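Local structure of deferrochelatase (Vibrio cholerae, 5DE0) at residues K6-I11 with F290-V295; A39-V44 with L56-A61; F145-E150 with I231-L236; Q177-N182 with Q276-T281. The protein binds heme b and probably acts as a peroxidase of the dye-decolorizing (DyP) type, in which the heme would activate peroxide for the oxidation of substrates. All coordinates share one frame; numbering follows the deposited sequence.

Contact 1: residues K6-I11 with F290-V295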
# COMPACT_ATOMS: atom_id res chain seq x y z
N LYS B 6 20.22 10.90 -22.82
CA LYS B 6 19.18 9.97 -22.38
C LYS B 6 18.85 10.13 -20.90
O LYS B 6 19.70 9.90 -20.03
CB LYS B 6 19.59 8.53 -22.65
CG LYS B 6 19.35 8.07 -24.08
CD LYS B 6 19.61 6.58 -24.21
CE LYS B 6 19.21 6.07 -25.58
NZ LYS B 6 17.77 6.33 -25.85
N SER B 7 17.61 10.50 -20.61
CA SER B 7 17.12 10.60 -19.24
C SER B 7 16.82 9.21 -18.68
O SER B 7 16.71 8.24 -19.42
CB SER B 7 15.87 11.47 -19.18
OG SER B 7 14.86 10.97 -20.05
N GLN B 8 16.67 9.13 -17.36
CA GLN B 8 16.28 7.88 -16.72
C GLN B 8 14.81 7.59 -17.03
O GLN B 8 14.00 8.51 -17.13
CB GLN B 8 16.55 7.92 -15.21
CG GLN B 8 18.03 8.13 -14.88
CD GLN B 8 18.33 8.02 -13.39
OE1 GLN B 8 18.12 6.97 -12.78
NE2 GLN B 8 18.84 9.10 -12.81
N THR B 9 14.49 6.31 -17.18
CA THR B 9 13.23 5.88 -17.78
C THR B 9 11.94 6.33 -17.09
O THR B 9 10.87 6.26 -17.67
CB THR B 9 13.18 4.34 -17.87
OG1 THR B 9 13.28 3.78 -16.56
CG2 THR B 9 14.32 3.82 -18.74
N ALA B 10 12.04 6.79 -15.84
CA ALA B 10 10.84 7.12 -15.07
C ALA B 10 10.31 8.52 -15.37
O ALA B 10 9.12 8.78 -15.18
CB ALA B 10 11.12 6.98 -13.58
N ILE B 11 11.17 9.40 -15.86
CA ILE B 11 10.86 10.83 -15.95
C ILE B 11 9.90 11.19 -17.08
O ILE B 11 8.82 11.73 -16.84
CB ILE B 11 12.15 11.65 -16.11
CG1 ILE B 11 13.13 11.33 -14.99
CG2 ILE B 11 11.83 13.14 -16.13
CD1 ILE B 11 14.44 12.08 -15.07
N PHE B 290 18.73 15.97 -7.78
CA PHE B 290 19.00 16.01 -9.21
C PHE B 290 19.13 14.59 -9.74
O PHE B 290 19.99 13.83 -9.30
CB PHE B 290 20.26 16.82 -9.51
CG PHE B 290 20.53 16.98 -10.98
CD1 PHE B 290 21.36 16.09 -11.65
CD2 PHE B 290 19.95 18.02 -11.68
CE1 PHE B 290 21.61 16.24 -13.01
CE2 PHE B 290 20.20 18.18 -13.03
CZ PHE B 290 21.03 17.29 -13.70
N ALA B 291 18.27 14.25 -10.69
CA ALA B 291 18.34 12.95 -11.34
C ALA B 291 19.19 13.07 -12.59
O ALA B 291 18.76 13.64 -13.59
CB ALA B 291 16.95 12.43 -11.67
N PRO B 292 20.41 12.51 -12.55
CA PRO B 292 21.31 12.63 -13.70
C PRO B 292 20.85 11.77 -14.87
O PRO B 292 19.94 10.95 -14.70
CB PRO B 292 22.65 12.14 -13.15
CG PRO B 292 22.27 11.17 -12.09
CD PRO B 292 21.00 11.70 -11.47
N SER B 293 21.46 11.95 -16.03
CA SER B 293 21.23 11.08 -17.17
C SER B 293 21.68 9.66 -16.84
O SER B 293 22.36 9.44 -15.83
CB SER B 293 21.96 11.60 -18.40
OG SER B 293 23.34 11.79 -18.12
N GLN B 294 21.31 8.70 -17.67
CA GLN B 294 21.68 7.31 -17.45
C GLN B 294 23.20 7.15 -17.47
O GLN B 294 23.76 6.38 -16.69
CB GLN B 294 21.05 6.40 -18.49
CG GLN B 294 19.54 6.55 -18.63
CD GLN B 294 18.93 5.48 -19.50
OE1 GLN B 294 19.51 4.40 -19.67
NE2 GLN B 294 17.76 5.76 -20.06
N VAL B 295 23.85 7.88 -18.36
CA VAL B 295 25.30 7.81 -18.52
C VAL B 295 26.02 8.34 -17.28
O VAL B 295 26.89 7.67 -16.73
CB VAL B 295 25.78 8.59 -19.76
CG1 VAL B 295 27.29 8.62 -19.82
CG2 VAL B 295 25.19 7.99 -21.02
O HOH W 1 17.93 11.63 -16.07

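Contact 2: residues A39-V44 with L56-A61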
# COMPACT_ATOMS: atom_id res chain seq x y z
N ALA B 39 23.00 -0.32 -10.09
CA ALA B 39 22.58 -1.61 -10.62
C ALA B 39 21.06 -1.71 -10.73
O ALA B 39 20.53 -2.72 -11.20
CB ALA B 39 23.12 -2.74 -9.76
N LEU B 40 20.36 -0.67 -10.28
CA LEU B 40 18.90 -0.65 -10.35
C LEU B 40 18.35 -0.68 -11.78
O LEU B 40 17.43 -1.45 -12.06
CB LEU B 40 18.35 0.57 -9.59
CG LEU B 40 18.40 0.47 -8.07
CD1 LEU B 40 17.81 1.72 -7.43
CD2 LEU B 40 17.67 -0.78 -7.59
N PRO B 41 18.89 0.16 -12.70
CA PRO B 41 18.39 0.08 -14.08
C PRO B 41 18.52 -1.31 -14.71
O PRO B 41 17.60 -1.74 -15.41
CB PRO B 41 19.28 1.08 -14.83
CG PRO B 41 19.67 2.07 -13.80
CD PRO B 41 19.83 1.28 -12.53
N ALA B 42 19.63 -1.99 -14.46
CA ALA B 42 19.85 -3.32 -15.01
C ALA B 42 18.86 -4.32 -14.44
O ALA B 42 18.39 -5.22 -15.14
CB ALA B 42 21.28 -3.78 -14.75
N LEU B 43 18.53 -4.15 -13.16
CA LEU B 43 17.53 -4.98 -12.51
C LEU B 43 16.15 -4.75 -13.12
O LEU B 43 15.41 -5.69 -13.40
CB LEU B 43 17.49 -4.71 -11.01
CG LEU B 43 16.34 -5.36 -10.23
CD1 LEU B 43 16.41 -6.87 -10.32
CD2 LEU B 43 16.35 -4.90 -8.77
N VAL B 44 15.82 -3.48 -13.34
CA VAL B 44 14.54 -3.09 -13.92
C VAL B 44 14.37 -3.65 -15.33
O VAL B 44 13.31 -4.16 -15.69
CB VAL B 44 14.38 -1.56 -13.94
CG1 VAL B 44 13.20 -1.14 -14.81
CG2 VAL B 44 14.23 -1.02 -12.53
N LEU B 56 7.88 -1.30 -16.08
CA LEU B 56 8.59 -0.83 -14.90
C LEU B 56 9.67 0.17 -15.27
O LEU B 56 10.47 -0.07 -16.18
CB LEU B 56 9.20 -2.01 -14.14
CG LEU B 56 10.02 -1.67 -12.90
CD1 LEU B 56 9.14 -1.09 -11.80
CD2 LEU B 56 10.77 -2.89 -12.41
N THR B 57 9.68 1.31 -14.58
CA THR B 57 10.66 2.35 -14.83
C THR B 57 11.35 2.74 -13.53
O THR B 57 10.89 2.39 -12.44
CB THR B 57 10.01 3.60 -15.44
OG1 THR B 57 9.05 4.14 -14.53
CG2 THR B 57 9.32 3.25 -16.75
N VAL B 58 12.46 3.47 -13.64
CA VAL B 58 13.20 3.89 -12.45
C VAL B 58 13.97 5.18 -12.70
O VAL B 58 14.42 5.45 -13.81
CB VAL B 58 14.18 2.77 -12.00
CG1 VAL B 58 15.28 2.55 -13.03
CG2 VAL B 58 14.78 3.09 -10.63
N SER B 59 14.10 5.99 -11.65
CA SER B 59 14.95 7.18 -11.69
C SER B 59 15.61 7.40 -10.34
O SER B 59 14.93 7.57 -9.32
CB SER B 59 14.14 8.42 -12.09
OG SER B 59 14.97 9.56 -12.11
N VAL B 60 16.94 7.38 -10.32
CA VAL B 60 17.70 7.56 -9.10
C VAL B 60 18.26 8.98 -9.02
O VAL B 60 18.91 9.45 -9.95
CB VAL B 60 18.87 6.55 -9.00
CG1 VAL B 60 19.61 6.74 -7.69
CG2 VAL B 60 18.34 5.13 -9.13
N ALA B 61 18.00 9.65 -7.90
CA ALA B 61 18.41 11.04 -7.74
C ALA B 61 19.12 11.27 -6.41
O ALA B 61 18.86 10.57 -5.42
CB ALA B 61 17.21 11.96 -7.86

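Contact 3: residues F145-E150 with I231-L236. With HEM (protoporphyrin IX containing Fe), chain F.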
# COMPACT_ATOMS: atom_id res chain seq x y z
N PHE B 145 -10.65 16.16 -7.02
CA PHE B 145 -10.28 16.90 -8.23
C PHE B 145 -9.26 16.12 -9.05
O PHE B 145 -8.39 15.46 -8.50
CB PHE B 145 -9.72 18.28 -7.88
CG PHE B 145 -10.76 19.26 -7.42
CD1 PHE B 145 -11.35 19.15 -6.17
CD2 PHE B 145 -11.14 20.31 -8.25
CE1 PHE B 145 -12.30 20.06 -5.75
CE2 PHE B 145 -12.10 21.23 -7.83
CZ PHE B 145 -12.67 21.10 -6.59
N ILE B 146 -9.37 16.22 -10.37
CA ILE B 146 -8.42 15.57 -11.26
C ILE B 146 -7.05 16.23 -11.15
O ILE B 146 -6.94 17.46 -11.15
CB ILE B 146 -8.89 15.62 -12.73
CG1 ILE B 146 -10.25 14.94 -12.87
CG2 ILE B 146 -7.87 14.97 -13.65
CD1 ILE B 146 -10.81 14.96 -14.27
N ASP B 147 -6.01 15.41 -11.03
CA ASP B 147 -4.64 15.92 -10.93
C ASP B 147 -3.83 15.58 -12.18
O ASP B 147 -3.74 14.41 -12.57
CB ASP B 147 -3.96 15.35 -9.68
CG ASP B 147 -2.57 15.93 -9.47
OD1 ASP B 147 -2.32 17.08 -9.91
OD2 ASP B 147 -1.72 15.24 -8.87
N GLY B 148 -3.25 16.60 -12.80
CA GLY B 148 -2.43 16.40 -13.98
C GLY B 148 -3.05 16.94 -15.26
O GLY B 148 -2.59 16.64 -16.36
N THR B 149 -4.11 17.73 -15.11
CA THR B 149 -4.83 18.28 -16.26
C THR B 149 -3.94 19.13 -17.16
O THR B 149 -3.93 18.94 -18.38
CB THR B 149 -6.03 19.13 -15.80
OG1 THR B 149 -6.95 18.31 -15.07
CG2 THR B 149 -6.75 19.74 -17.00
N GLU B 150 -3.19 20.06 -16.57
CA GLU B 150 -2.31 20.92 -17.34
C GLU B 150 -0.86 20.42 -17.33
O GLU B 150 0.05 21.15 -17.72
CB GLU B 150 -2.36 22.36 -16.81
CG GLU B 150 -3.75 23.00 -16.89
CD GLU B 150 -4.23 23.17 -18.32
OE1 GLU B 150 -3.39 23.36 -19.22
OE2 GLU B 150 -5.46 23.11 -18.54
N ILE B 231 6.41 22.56 -15.03
CA ILE B 231 7.08 21.41 -14.43
C ILE B 231 6.40 20.13 -14.87
O ILE B 231 5.25 20.15 -15.31
CB ILE B 231 7.08 21.48 -12.88
CG1 ILE B 231 5.65 21.43 -12.35
CG2 ILE B 231 7.80 22.74 -12.40
CD1 ILE B 231 5.56 21.49 -10.84
N VAL B 232 7.11 19.01 -14.76
CA VAL B 232 6.54 17.71 -15.07
C VAL B 232 6.29 16.95 -13.77
O VAL B 232 7.22 16.50 -13.11
CB VAL B 232 7.47 16.88 -15.98
CG1 VAL B 232 6.89 15.49 -16.20
CG2 VAL B 232 7.67 17.59 -17.31
N ARG B 233 5.01 16.81 -13.41
CA ARG B 233 4.64 16.17 -12.16
C ARG B 233 4.42 14.67 -12.31
O ARG B 233 3.85 14.21 -13.30
CB ARG B 233 3.37 16.82 -11.59
CG ARG B 233 3.55 18.26 -11.14
CD ARG B 233 2.21 18.93 -10.90
NE ARG B 233 1.52 19.22 -12.16
CZ ARG B 233 0.20 19.34 -12.28
NH1 ARG B 233 -0.58 19.18 -11.21
NH2 ARG B 233 -0.34 19.60 -13.46
N HIS B 234 4.88 13.90 -11.33
CA HIS B 234 4.69 12.46 -11.31
C HIS B 234 3.97 12.04 -10.03
O HIS B 234 4.07 10.89 -9.60
CB HIS B 234 6.02 11.72 -11.43
CG HIS B 234 6.43 11.44 -12.85
ND1 HIS B 234 5.91 10.40 -13.58
CD2 HIS B 234 7.30 12.07 -13.67
CE1 HIS B 234 6.44 10.39 -14.78
NE2 HIS B 234 7.30 11.40 -14.86
N SER B 235 3.26 12.99 -9.43
CA SER B 235 2.59 12.77 -8.16
C SER B 235 1.52 11.69 -8.25
O SER B 235 1.02 11.38 -9.34
CB SER B 235 1.96 14.06 -7.65
OG SER B 235 2.87 15.14 -7.76
N LEU B 236 1.17 11.13 -7.10
CA LEU B 236 0.17 10.07 -7.03
C LEU B 236 -0.36 9.97 -5.61
O LEU B 236 0.41 10.09 -4.65
CB LEU B 236 0.77 8.74 -7.48
CG LEU B 236 -0.07 7.85 -8.41
CD1 LEU B 236 -0.59 8.65 -9.59
CD2 LEU B 236 0.76 6.67 -8.89
CHA HEM F . -2.17 21.98 -10.90
CHB HEM F . 2.28 22.54 -9.05
CHC HEM F . 0.80 20.65 -4.82
CHD HEM F . -3.34 19.32 -6.96
C1A HEM F . -0.83 22.30 -10.77
C2A HEM F . 0.01 22.91 -11.78
C3A HEM F . 1.23 23.06 -11.27
C4A HEM F . 1.21 22.55 -9.91
CMA HEM F . 2.47 23.66 -11.98
CAA HEM F . -0.45 23.31 -13.20
CBA HEM F . -0.64 24.82 -13.24
CGA HEM F . -1.24 25.23 -14.56
O1A HEM F . -2.48 25.07 -14.73
O2A HEM F . -0.48 25.71 -15.44
C1B HEM F . 2.24 22.16 -7.72
C2B HEM F . 3.29 22.39 -6.75
C3B HEM F . 2.90 21.88 -5.59
C4B HEM F . 1.58 21.29 -5.76
CMB HEM F . 4.63 23.11 -7.02
CAB HEM F . 3.77 21.94 -4.31
CBB HEM F . 3.40 21.38 -3.16
C1C HEM F . -0.44 20.09 -5.03
C2C HEM F . -1.23 19.33 -4.06
C3C HEM F . -2.37 18.97 -4.67
C4C HEM F . -2.35 19.48 -6.02
CMC HEM F . -0.76 19.04 -2.62
CAC HEM F . -3.58 18.16 -4.12
CBC HEM F . -3.72 17.76 -2.86
C1D HEM F . -3.47 20.00 -8.15
C2D HEM F . -4.70 20.12 -8.91
C3D HEM F . -4.33 20.95 -10.15
C4D HEM F . -2.92 21.25 -10.01
CMD HEM F . -6.08 19.54 -8.56
CAD HEM F . -5.27 21.38 -11.29
CBD HEM F . -5.33 20.31 -12.37
CGD HEM F . -3.98 20.15 -13.02
O1D HEM F . -3.24 19.21 -12.64
O2D HEM F . -3.65 20.96 -13.92
NA HEM F . -0.06 22.10 -9.64
NB HEM F . 1.22 21.48 -7.09
NC HEM F . -1.16 20.16 -6.21
ND HEM F . -2.46 20.67 -8.83
FE HEM F . -0.67 21.17 -7.92
O HOH W 2 -0.27 18.47 -8.58
O HOH W 3 -1.66 12.52 -9.24

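Contact 4: residues Q177-N182 with Q276-T281. With HEM (protoporphyrin IX containing Fe), chain F.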
# COMPACT_ATOMS: atom_id res chain seq x y z
N GLN B 177 7.38 16.26 -1.95
CA GLN B 177 6.72 16.63 -0.70
C GLN B 177 5.57 15.66 -0.43
O GLN B 177 4.63 15.58 -1.22
CB GLN B 177 6.18 18.06 -0.75
CG GLN B 177 7.19 19.16 -0.51
CD GLN B 177 6.57 20.54 -0.65
OE1 GLN B 177 6.03 20.87 -1.70
NE2 GLN B 177 6.63 21.33 0.41
N ARG B 178 5.65 14.93 0.67
CA ARG B 178 4.54 14.06 1.05
C ARG B 178 3.49 14.86 1.81
O ARG B 178 3.76 15.38 2.89
CB ARG B 178 5.02 12.88 1.90
CG ARG B 178 3.91 11.90 2.23
CD ARG B 178 4.43 10.52 2.57
NE ARG B 178 5.04 10.45 3.89
CZ ARG B 178 4.35 10.35 5.02
NH1 ARG B 178 3.03 10.33 4.99
NH2 ARG B 178 4.99 10.29 6.18
N PHE B 179 2.30 14.95 1.23
CA PHE B 179 1.22 15.70 1.85
C PHE B 179 0.24 14.80 2.59
O PHE B 179 -0.10 13.71 2.12
CB PHE B 179 0.48 16.53 0.80
CG PHE B 179 1.18 17.79 0.42
CD1 PHE B 179 2.07 17.82 -0.64
CD2 PHE B 179 0.96 18.96 1.14
CE1 PHE B 179 2.73 18.99 -0.98
CE2 PHE B 179 1.61 20.13 0.80
CZ PHE B 179 2.49 20.14 -0.25
N VAL B 180 -0.21 15.26 3.75
CA VAL B 180 -1.23 14.56 4.52
C VAL B 180 -2.52 15.37 4.49
O VAL B 180 -2.53 16.54 4.88
CB VAL B 180 -0.79 14.31 5.97
CG1 VAL B 180 -1.87 13.55 6.73
CG2 VAL B 180 0.53 13.56 6.01
N HIS B 181 -3.60 14.75 4.04
CA HIS B 181 -4.86 15.45 3.82
C HIS B 181 -5.78 15.45 5.04
O HIS B 181 -5.81 14.49 5.81
CB HIS B 181 -5.60 14.85 2.62
CG HIS B 181 -4.99 15.17 1.30
ND1 HIS B 181 -3.82 15.90 1.18
CD2 HIS B 181 -5.37 14.87 0.04
CE1 HIS B 181 -3.52 16.03 -0.10
NE2 HIS B 181 -4.44 15.41 -0.81
N ASN B 182 -6.53 16.53 5.20
CA ASN B 182 -7.60 16.61 6.18
C ASN B 182 -8.94 16.53 5.44
O ASN B 182 -9.58 17.54 5.19
CB ASN B 182 -7.52 17.90 7.00
CG ASN B 182 -8.46 17.90 8.19
OD1 ASN B 182 -9.45 17.17 8.23
ND2 ASN B 182 -8.16 18.74 9.17
N GLN B 276 -4.71 28.45 -0.62
CA GLN B 276 -5.96 28.03 0.00
C GLN B 276 -6.01 26.51 0.18
O GLN B 276 -6.64 26.00 1.11
CB GLN B 276 -7.16 28.50 -0.82
CG GLN B 276 -7.35 30.01 -0.84
CD GLN B 276 -7.80 30.56 0.49
OE1 GLN B 276 -8.71 30.02 1.13
NE2 GLN B 276 -7.17 31.64 0.93
N LEU B 277 -5.35 25.79 -0.73
CA LEU B 277 -5.29 24.33 -0.65
C LEU B 277 -4.58 23.86 0.61
O LEU B 277 -4.91 22.81 1.16
CB LEU B 277 -4.60 23.76 -1.89
CG LEU B 277 -4.34 22.25 -1.92
CD1 LEU B 277 -5.64 21.46 -1.83
CD2 LEU B 277 -3.57 21.86 -3.17
N LEU B 278 -3.62 24.66 1.07
CA LEU B 278 -2.82 24.31 2.24
C LEU B 278 -3.61 24.42 3.54
O LEU B 278 -3.07 24.17 4.62
CB LEU B 278 -1.57 25.18 2.31
CG LEU B 278 -0.59 24.98 1.14
CD1 LEU B 278 0.60 25.92 1.25
CD2 LEU B 278 -0.13 23.53 1.08
N ARG B 279 -4.87 24.80 3.44
CA ARG B 279 -5.77 24.82 4.59
C ARG B 279 -6.25 23.41 4.91
O ARG B 279 -6.70 23.13 6.01
CB ARG B 279 -6.97 25.73 4.33
CG ARG B 279 -6.66 27.21 4.32
CD ARG B 279 -7.84 27.99 3.78
NE ARG B 279 -9.08 27.66 4.47
CZ ARG B 279 -10.30 27.94 4.01
NH1 ARG B 279 -10.44 28.55 2.84
NH2 ARG B 279 -11.37 27.61 4.71
N PHE B 280 -6.14 22.52 3.92
CA PHE B 280 -6.72 21.19 4.02
C PHE B 280 -5.69 20.09 3.81
O PHE B 280 -6.03 18.91 3.76
CB PHE B 280 -7.86 21.05 3.01
CG PHE B 280 -8.87 22.15 3.08
CD1 PHE B 280 -9.92 22.10 3.99
CD2 PHE B 280 -8.77 23.25 2.25
CE1 PHE B 280 -10.85 23.12 4.05
CE2 PHE B 280 -9.70 24.28 2.31
CZ PHE B 280 -10.74 24.21 3.21
N THR B 281 -4.42 20.48 3.68
CA THR B 281 -3.34 19.51 3.56
C THR B 281 -2.04 20.10 4.11
O THR B 281 -1.87 21.32 4.14
CB THR B 281 -3.12 19.06 2.10
OG1 THR B 281 -2.16 18.00 2.06
CG2 THR B 281 -2.65 20.21 1.24
CHA HEM F . -2.17 21.98 -10.90
CHB HEM F . 2.28 22.54 -9.05
CHC HEM F . 0.80 20.65 -4.82
CHD HEM F . -3.34 19.32 -6.96
C1A HEM F . -0.83 22.30 -10.77
C2A HEM F . 0.01 22.91 -11.78
C3A HEM F . 1.23 23.06 -11.27
C4A HEM F . 1.21 22.55 -9.91
CMA HEM F . 2.47 23.66 -11.98
CAA HEM F . -0.45 23.31 -13.20
CBA HEM F . -0.64 24.82 -13.24
CGA HEM F . -1.24 25.23 -14.56
O1A HEM F . -2.48 25.07 -14.73
O2A HEM F . -0.48 25.71 -15.44
C1B HEM F . 2.24 22.16 -7.72
C2B HEM F . 3.29 22.39 -6.75
C3B HEM F . 2.90 21.88 -5.59
C4B HEM F . 1.58 21.29 -5.76
CMB HEM F . 4.63 23.11 -7.02
CAB HEM F . 3.77 21.94 -4.31
CBB HEM F . 3.40 21.38 -3.16
C1C HEM F . -0.44 20.09 -5.03
C2C HEM F . -1.23 19.33 -4.06
C3C HEM F . -2.37 18.97 -4.67
C4C HEM F . -2.35 19.48 -6.02
CMC HEM F . -0.76 19.04 -2.62
CAC HEM F . -3.58 18.16 -4.12
CBC HEM F . -3.72 17.76 -2.86
C1D HEM F . -3.47 20.00 -8.15
C2D HEM F . -4.70 20.12 -8.91
C3D HEM F . -4.33 20.95 -10.15
C4D HEM F . -2.92 21.25 -10.01
CMD HEM F . -6.08 19.54 -8.56
CAD HEM F . -5.27 21.38 -11.29
CBD HEM F . -5.33 20.31 -12.37
CGD HEM F . -3.98 20.15 -13.02
O1D HEM F . -3.24 19.21 -12.64
O2D HEM F . -3.65 20.96 -13.92
NA HEM F . -0.06 22.10 -9.64
NB HEM F . 1.22 21.48 -7.09
NC HEM F . -1.16 20.16 -6.21
ND HEM F . -2.46 20.67 -8.83
FE HEM F . -0.67 21.17 -7.92

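Contact 1: residues K6-I11 with F290-V295
Three direct hydrogen bonds hold residues 6-11, near the N-terminus, against the turn that leads from strand 281-291 into helix 294-299. In the backbone pair, Gln294 N gives its proton to Lys6 O at 3.1 Å, the donor lying nearly along the C=O axis. The other two come from glutamine amides, whose extended chains suit a donor that must reach across. Gln294, its CG anti to the carbonyl carbon, brings NE2 within 2.8 Å of Ser7 O; this bond is almost straight (172°), although the donor stands above the carbonyl plane of Ser7. From the facing segment Gln8 NE2 reaches Pro292 O at 2.9 Å and meets it in the carbonyl plane, on a lone pair. Its other amide atom, OE1, accepts from Val60 N of the neighbouring sheet, so both ends of this buried amide are used.

A water adds an indirect link, accepting from Gln8 N at 3.1 Å and donating to Pro292 O.

Apolar contact is slighter: Ile11 CD1 touches Ala291 CB at 4.2 Å, where a methyl leaves room for the isoleucine tip. Ser293, the N-cap of the helix, turns OG to Met296 N in a weak bond, and its CB packs on Lys6 O.

The terminal segment is thus held mainly by polar bonds to main-chain carbonyls, two of them donated by glutamine side chains, rather than by an oily core.

Contact 2: residues A39-V44 with L56-A61
Helix 40-50 covers one face of the N-terminal antiparallel sheet, and here its first turns lie over edge strand 57-62. The short axes of 40-44 and 57-61 run antiparallel, at 177°, and approach to 8.5 Å, a separation that branched aliphatic side chains fill well.

Val44 carries most of the contact, with its two methyls divided between two partners. CG1, anti to the backbone N, reaches Leu56, lying 3.7 Å from its CG and 3.2 Å from Leu56 O, a carbonyl that also accepts from Asn48 ND2. CG2 points instead to Val58, whose CG1 is 3.8 Å away. That CG1 occupies the crowded position between backbone N and carbonyl carbon (chi1 66°), and from there it also meets Pro41 CA at 4.1 Å. Proline suits this first helical turn, where a missing N-H costs no helical bond.

The helix belongs to a beta-alpha-beta crossover of the ferredoxin-like fold: strands 18-26 and 57-62 run parallel with 98-104 between them, and helices 30-38 and 40-50 make the connection. Ile100 and Cys102 of that middle strand continue the apolar surface beneath Leu40 and Val58.

One turn before Val44, Leu40 extends CD1 to within 3.8 Å of Val60 CG2, the two side chains crossing at about a right angle. Thr57 and Ser59 instead face the far side of the strand, where they meet Thr9, Ala10 and Ala291.

Contact 3: residues F145-E150 with I231-L236
Arg233 leaves strand 232-233 with its CB directed at the loop 145-150 and CG anti to the carbonyl carbon. The chain then runs out to CD, which comes within 3.9 Å of C4A of the heme, and bends at chi3 (-73°), so that NE passes over the same pyrrole. CZ lies 3.5 Å from heme C1A, which covers one face of the guanidinium off-centre. At the tip, NH1 and NH2 converge on one propionate oxygen: NH1 is 3.0 Å from heme O1D, and NH2 also bonds to it. NH1 further forms a salt bridge with Asp147 OD1 at 3.0 Å, the carboxylate and guanidinium planes standing 58° apart, and donates to a water at 2.7 Å. That water donates in turn to Asp147 OD1 and lies 2.8 Å from the heme FE, on the Arg233 side of the ring.

The loop completes the propionate's grip. Gly148 N bonds to O1D at 2.6 Å, giving this oxygen three donors, while Glu150 N takes O2D. Glycine fits a backbone with phi of 111°, where a CB would collide with the preceding carbonyl O. The acid of Glu150 turns aside to Arg200.

Asp147 and Gly148 end the GXXDG signature of DyP peroxidases, consistent with an Asp-Arg pair on the peroxide side of the heme. An arginine shared between carboxylate and propionate would be expected to stabilise both negative charges, and would probably lower the pKa of Asp147, leaving its carboxylate ionised and bonded to the water that faces the iron.

Contact 4: residues Q177-N182 with Q276-T281
Phe179 lays one face of its ring over heme methyl CMC, off-centre toward the rim, with CD1 3.7 Å from that methyl. Its CZ reaches vinyl carbon CBB at 3.3 Å, and CE2 meets Leu278 CD2 at 3.8 Å, so a flat apolar ring suits the space between porphyrin edge and 3-10 segment 277-279.

Two strands of the C-terminal sheet meet here. His181 and Thr281 form an antiparallel, non-hydrogen-bonded pair, side chains alongside and pointing the same way. Thr281 OG1, anti to its backbone N, sits at the edge of the imidazole, 2.8 Å from His181 ND1; either atom could donate. Val180 O, 3.2 Å from OG1, is a weak, unsettled second acceptor; a hydroxyl suits because it can give or take a proton. Beyond the pair, Asn182 N donates to Phe280 O at 2.8 Å, nearly straight at 173°, from above the carbonyl plane. Asn182 is the N-cap of the next helix, bonding weakly through OD1 to Ala185 N.

His181 NE2 pairs with Asp141 OD2 and lies 3.2 Å from heme vinyl CBC. With both ring nitrogens engaged, the imidazole is fixed in rotation, and the nearby carboxylate would probably enhance its basicity.

How the contacts relate
Contact 1 ties the two ferredoxin-like halves together. Its segment 6-11 reaches the N-terminal sheet of contact 2, with Thr9 OG1 3.1 Å from Val58 N, and the C-terminal sheet of contact 3, with Ile11 O 2.5 Å from His234 NE2; both are probable hydrogen bonds. Along the chain the other three contacts are nested inside the loop that contact 1 closes. Contacts 3 and 4 share the heme without touching each other, their centres about 15 Å apart: contact 3 holds a propionate and the iron-side water, whereas contact 4 lines the vinyl edge. Contact 2 lies farthest from contact 4, about 30 Å between centres, across the centre of the chain.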